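Local atomic coordinates of electron transfer flavoprotein, alpha subunit (PDB entry 7KOE), a protein that probably serves, with its beta subunit and bound FAD, as the flavin-carrying electron-transfer part of a membrane-associated electron-bifurcating Fix/EtfABCX complex. Residues B[230-234]-B[316-321]. Coordinates in Å, arbitrary orientation, origin at the centre of the assembly. Numbering follows the deposited sequence.
Sequences KLKEL and LHKVVP. With FAD (flavin-adenine dinucleotide), chain J.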
ATOM      1  N   LYS B 230     -22.466 -26.473  49.134  1.00 47.79           N
ATOM      2  CA  LYS B 230     -21.055 -26.372  49.485  1.00 47.79           C
ATOM      3  C   LYS B 230     -20.456 -25.054  49.016  1.00 47.79           C
ATOM      4  O   LYS B 230     -19.528 -24.540  49.648  1.00 47.79           O
ATOM      5  CB  LYS B 230     -20.279 -27.546  48.891  1.00 47.79           C
ATOM      6  CG  LYS B 230     -20.906 -28.899  49.163  1.00 47.79           C
ATOM      7  CD  LYS B 230     -20.351 -29.965  48.236  1.00 47.79           C
ATOM      8  CE  LYS B 230     -20.940 -31.328  48.550  1.00 47.79           C
ATOM      9  NZ  LYS B 230     -22.428 -31.311  48.508  1.00 47.79           N
ATOM     10  N   LEU B 231     -20.962 -24.497  47.914  1.00 45.66           N
ATOM     11  CA  LEU B 231     -20.507 -23.184  47.475  1.00 45.66           C
ATOM     12  C   LEU B 231     -21.123 -22.067  48.301  1.00 45.66           C
ATOM     13  O   LEU B 231     -20.524 -20.996  48.427  1.00 45.66           O
ATOM     14  CB  LEU B 231     -20.835 -22.962  45.998  1.00 45.66           C
ATOM     15  CG  LEU B 231     -20.076 -23.725  44.912  1.00 45.66           C
ATOM     16  CD1 LEU B 231     -20.168 -22.968  43.614  1.00 45.66           C
ATOM     17  CD2 LEU B 231     -18.634 -23.930  45.271  1.00 45.66           C
ATOM     18  N   LYS B 232     -22.315 -22.286  48.855  1.00 51.73           N
ATOM     19  CA  LYS B 232     -22.933 -21.278  49.705  1.00 51.73           C
ATOM     20  C   LYS B 232     -22.370 -21.291  51.117  1.00 51.73           C
ATOM     21  O   LYS B 232     -22.483 -20.282  51.823  1.00 51.73           O
ATOM     22  CB  LYS B 232     -24.447 -21.477  49.753  1.00 51.73           C
ATOM     23  CG  LYS B 232     -25.225 -20.197  49.985  1.00 51.73           C
ATOM     24  CD  LYS B 232     -26.693 -20.477  50.216  1.00 51.73           C
ATOM     25  CE  LYS B 232     -27.513 -19.209  50.096  1.00 51.73           C
ATOM     26  NZ  LYS B 232     -26.999 -18.136  50.989  1.00 51.73           N
ATOM     27  N   GLU B 233     -21.783 -22.411  51.547  1.00 56.11           N
ATOM     28  CA  GLU B 233     -21.041 -22.427  52.802  1.00 56.11           C
ATOM     29  C   GLU B 233     -19.818 -21.528  52.729  1.00 56.11           C
ATOM     30  O   GLU B 233     -19.463 -20.882  53.720  1.00 56.11           O
ATOM     31  CB  GLU B 233     -20.623 -23.856  53.148  1.00 56.11           C
ATOM     32  CG  GLU B 233     -21.736 -24.713  53.718  1.00 56.11           C
ATOM     33  CD  GLU B 233     -21.442 -26.196  53.603  1.00 56.11           C
ATOM     34  OE1 GLU B 233     -22.399 -26.998  53.643  1.00 56.11           O
ATOM     35  OE2 GLU B 233     -20.255 -26.560  53.471  1.00 56.11           O
ATOM     36  N   LEU B 234     -19.173 -21.466  51.568  1.00 51.86           N
ATOM     37  CA  LEU B 234     -18.065 -20.553  51.344  1.00 51.86           C
ATOM     38  C   LEU B 234     -18.523 -19.137  51.028  1.00 51.86           C
ATOM     39  O   LEU B 234     -17.737 -18.197  51.178  1.00 51.86           O
ATOM     40  CB  LEU B 234     -17.193 -21.081  50.201  1.00 51.86           C
ATOM     41  CG  LEU B 234     -15.749 -20.605  50.080  1.00 51.86           C
ATOM     42  CD1 LEU B 234     -15.085 -20.582  51.434  1.00 51.86           C
ATOM     43  CD2 LEU B 234     -14.993 -21.506  49.128  1.00 51.86           C
ATOM     44  N   LEU B 316     -14.128 -30.736  43.160  1.00 48.66           N
ATOM     45  CA  LEU B 316     -14.775 -29.593  43.790  1.00 48.66           C
ATOM     46  C   LEU B 316     -15.448 -29.951  45.102  1.00 48.66           C
ATOM     47  O   LEU B 316     -15.465 -29.137  46.031  1.00 48.66           O
ATOM     48  CB  LEU B 316     -15.810 -28.983  42.851  1.00 48.66           C
ATOM     49  CG  LEU B 316     -15.983 -27.508  43.154  1.00 48.66           C
ATOM     50  CD1 LEU B 316     -14.782 -26.779  42.629  1.00 48.66           C
ATOM     51  CD2 LEU B 316     -17.250 -26.990  42.546  1.00 48.66           C
ATOM     52  N   HIS B 317     -16.012 -31.149  45.197  1.00 52.65           N
ATOM     53  CA  HIS B 317     -16.625 -31.609  46.433  1.00 52.65           C
ATOM     54  C   HIS B 317     -15.601 -32.103  47.443  1.00 52.65           C
ATOM     55  O   HIS B 317     -15.980 -32.456  48.565  1.00 52.65           O
ATOM     56  CB  HIS B 317     -17.644 -32.708  46.127  1.00 52.65           C
ATOM     57  CG  HIS B 317     -18.480 -32.430  44.917  1.00 52.65           C
ATOM     58  ND1 HIS B 317     -18.099 -32.804  43.647  1.00 52.65           N
ATOM     59  CD2 HIS B 317     -19.672 -31.803  44.782  1.00 52.65           C
ATOM     60  CE1 HIS B 317     -19.022 -32.424  42.782  1.00 52.65           C
ATOM     61  NE2 HIS B 317     -19.987 -31.815  43.446  1.00 52.65           N
ATOM     62  N   LYS B 318     -14.322 -32.129  47.076  1.00 52.29           N
ATOM     63  CA  LYS B 318     -13.250 -32.526  47.969  1.00 52.29           C
ATOM     64  C   LYS B 318     -12.265 -31.401  48.252  1.00 52.29           C
ATOM     65  O   LYS B 318     -11.276 -31.628  48.956  1.00 52.29           O
ATOM     66  CB  LYS B 318     -12.502 -33.731  47.387  1.00 52.29           C
ATOM     67  CG  LYS B 318     -13.367 -34.966  47.212  1.00 52.29           C
ATOM     68  CD  LYS B 318     -12.521 -36.218  47.076  1.00 52.29           C
ATOM     69  CE  LYS B 318     -11.869 -36.308  45.707  1.00 52.29           C
ATOM     70  NZ  LYS B 318     -12.777 -36.907  44.691  1.00 52.29           N
ATOM     71  N   VAL B 319     -12.499 -30.198  47.723  1.00 52.20           N
ATOM     72  CA  VAL B 319     -11.634 -29.047  47.949  1.00 52.20           C
ATOM     73  C   VAL B 319     -12.401 -27.885  48.568  1.00 52.20           C
ATOM     74  O   VAL B 319     -11.982 -27.324  49.582  1.00 52.20           O
ATOM     75  CB  VAL B 319     -10.924 -28.607  46.646  1.00 52.20           C
ATOM     76  CG1 VAL B 319     -10.384 -27.188  46.754  1.00 52.20           C
ATOM     77  CG2 VAL B 319      -9.795 -29.565  46.319  1.00 52.20           C
ATOM     78  N   VAL B 320     -13.537 -27.522  47.981  1.00 54.36           N
ATOM     79  CA  VAL B 320     -14.355 -26.410  48.472  1.00 54.36           C
ATOM     80  C   VAL B 320     -14.981 -26.704  49.840  1.00 54.36           C
ATOM     81  O   VAL B 320     -14.919 -25.819  50.708  1.00 54.36           O
ATOM     82  CB  VAL B 320     -15.406 -25.997  47.424  1.00 54.36           C
ATOM     83  CG1 VAL B 320     -16.320 -24.910  47.961  1.00 54.36           C
ATOM     84  CG2 VAL B 320     -14.720 -25.523  46.168  1.00 54.36           C
ATOM     85  N   PRO B 321     -15.557 -27.888  50.134  1.00 56.97           N
ATOM     86  CA  PRO B 321     -15.901 -28.143  51.543  1.00 56.97           C
ATOM     87  C   PRO B 321     -14.681 -28.352  52.421  1.00 56.97           C
ATOM     88  O   PRO B 321     -14.766 -28.151  53.638  1.00 56.97           O
ATOM     89  CB  PRO B 321     -16.775 -29.404  51.483  1.00 56.97           C
ATOM     90  CG  PRO B 321     -17.215 -29.500  50.092  1.00 56.97           C
ATOM     91  CD  PRO B 321     -16.078 -28.988  49.298  1.00 56.97           C
TER
HETATM   92  PA  FAD J 701     -18.460 -26.484  31.124  1.00 32.97           P
HETATM   93  O1A FAD J 701     -18.955 -27.841  30.814  1.00 32.97           O
HETATM   94  O2A FAD J 701     -17.878 -25.759  29.921  1.00 32.97           O
HETATM   95  O5B FAD J 701     -17.475 -26.539  32.303  1.00 32.97           O
HETATM   96  C5B FAD J 701     -17.205 -27.776  32.992  1.00 32.97           C
HETATM   97  C4B FAD J 701     -15.860 -27.669  33.659  1.00 32.97           C
HETATM   98  O4B FAD J 701     -15.929 -28.257  34.978  1.00 32.97           O
HETATM   99  C3B FAD J 701     -14.718 -28.374  32.930  1.00 32.97           C
HETATM  100  O3B FAD J 701     -13.545 -27.570  32.936  1.00 32.97           O
HETATM  101  C2B FAD J 701     -14.535 -29.659  33.741  1.00 32.97           C
HETATM  102  O2B FAD J 701     -13.199 -30.139  33.688  1.00 32.97           O
HETATM  103  C1B FAD J 701     -14.860 -29.157  35.142  1.00 32.97           C
HETATM  104  N9A FAD J 701     -15.264 -30.198  36.078  1.00 32.97           N
HETATM  105  C8A FAD J 701     -15.894 -31.378  35.782  1.00 32.97           C
HETATM  106  N7A FAD J 701     -16.133 -32.132  36.828  1.00 32.97           N
HETATM  107  C5A FAD J 701     -15.621 -31.397  37.886  1.00 32.97           C
HETATM  108  C6A FAD J 701     -15.559 -31.641  39.272  1.00 32.97           C
HETATM  109  N6A FAD J 701     -16.035 -32.745  39.854  1.00 32.97           N
HETATM  110  N1A FAD J 701     -14.980 -30.700  40.049  1.00 32.97           N
HETATM  111  C2A FAD J 701     -14.503 -29.594  39.475  1.00 32.97           C
HETATM  112  N3A FAD J 701     -14.509 -29.255  38.185  1.00 32.97           N
HETATM  113  C4A FAD J 701     -15.082 -30.205  37.437  1.00 32.97           C
HETATM  114  N1  FAD J 701     -22.196 -18.612  30.133  1.00 32.97           N
HETATM  115  C2  FAD J 701     -22.223 -18.022  31.358  1.00 32.97           C
HETATM  116  O2  FAD J 701     -21.783 -18.594  32.349  1.00 32.97           O
HETATM  117  N3  FAD J 701     -22.739 -16.757  31.498  1.00 32.97           N
HETATM  118  C4  FAD J 701     -23.253 -15.989  30.501  1.00 32.97           C
HETATM  119  O4  FAD J 701     -23.693 -14.868  30.743  1.00 32.97           O
HETATM  120  C4X FAD J 701     -23.235 -16.624  29.206  1.00 32.97           C
HETATM  121  N5  FAD J 701     -23.703 -15.965  28.213  1.00 32.97           N
HETATM  122  C5X FAD J 701     -23.687 -16.557  26.976  1.00 32.97           C
HETATM  123  C6  FAD J 701     -24.195 -15.849  25.898  1.00 32.97           C
HETATM  124  C7  FAD J 701     -24.202 -16.400  24.625  1.00 32.97           C
HETATM  125  C7M FAD J 701     -24.762 -15.600  23.482  1.00 32.97           C
HETATM  126  C8  FAD J 701     -23.686 -17.689  24.425  1.00 32.97           C
HETATM  127  C8M FAD J 701     -23.667 -18.310  23.063  1.00 32.97           C
HETATM  128  C9  FAD J 701     -23.176 -18.402  25.502  1.00 32.97           C
HETATM  129  C9A FAD J 701     -23.178 -17.845  26.772  1.00 32.97           C
HETATM  130  N10 FAD J 701     -22.648 -18.524  27.882  1.00 32.97           N
HETATM  131  C10 FAD J 701     -22.682 -17.948  29.123  1.00 32.97           C
HETATM  132  C1' FAD J 701     -22.143 -19.898  27.747  1.00 32.97           C
HETATM  133  C2' FAD J 701     -20.635 -20.001  27.577  1.00 32.97           C
HETATM  134  O2' FAD J 701     -20.274 -19.795  26.211  1.00 32.97           O
HETATM  135  C3' FAD J 701     -20.195 -21.401  28.001  1.00 32.97           C
HETATM  136  O3' FAD J 701     -20.742 -22.343  27.086  1.00 32.97           O
HETATM  137  C4' FAD J 701     -20.639 -21.784  29.411  1.00 32.97           C
HETATM  138  O4' FAD J 701     -20.201 -20.794  30.340  1.00 32.97           O
HETATM  139  C5' FAD J 701     -20.130 -23.139  29.845  1.00 32.97           C
HETATM  140  O5' FAD J 701     -20.408 -23.304  31.250  1.00 32.97           O
HETATM  141  P   FAD J 701     -19.441 -24.111  32.186  1.00 32.97           P
HETATM  142  O1P FAD J 701     -20.000 -23.992  33.604  1.00 32.97           O
HETATM  143  O2P FAD J 701     -18.060 -23.703  32.003  1.00 32.97           O
HETATM  144  O3P FAD J 701     -19.633 -25.593  31.703  1.00 32.97           O
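Between strand 310-312 and helix 321-331 the chain runs through a loop whose first residue here, Leu316, faces two ways. Its backbone N lies 3.2 Å from N1A of the FAD adenine, while its side chain, although CA-to-CB points sideways, brings CD2 to 4.3 Å from CD2 of Leu231 on helix 227-237. His317 follows: its ring presents an edge to the aliphatic part of Lys230, CD2 to CD 4.0 Å, so this is van der Waals contact. The Lys230 ammonium turns instead to the carbonyl of Glu226. Lys318 and Val319 stay out of reach of residues 230-234, and the chain folds back, with Val320 N donating a hydrogen bond to Leu316 O (3.2 Å). That brings Val320 against the helix, with CB directed toward it and CG1 set 3.7 Å from Leu231 CD2, 3.8 Å from Leu234 CD2 and 3.6 Å from Lys230 O. The same apolar cluster extends to the sheet: Leu231, Leu316 and Val320 all touch Cys275 of strand 271-275. Pro321 ends the segment, its CG 3.7 Å from Lys230 CD, and the nearest CA pair, Lys230 and Pro321, is 5.8 Å apart. No hydrogen bond crosses the interface; its 321 Å² of buried surface comes from van der Waals contact, mostly between side chains. Leu234 carries the apolar contact onward to Leu323 and Leu327 of helix 321-331. This helix-to-loop packing belongs to the Rossmann-like FAD-binding domain, whose parallel five-stranded sheet ends, within this chain, at strand 310-312; the loop after that strand meets the adenine.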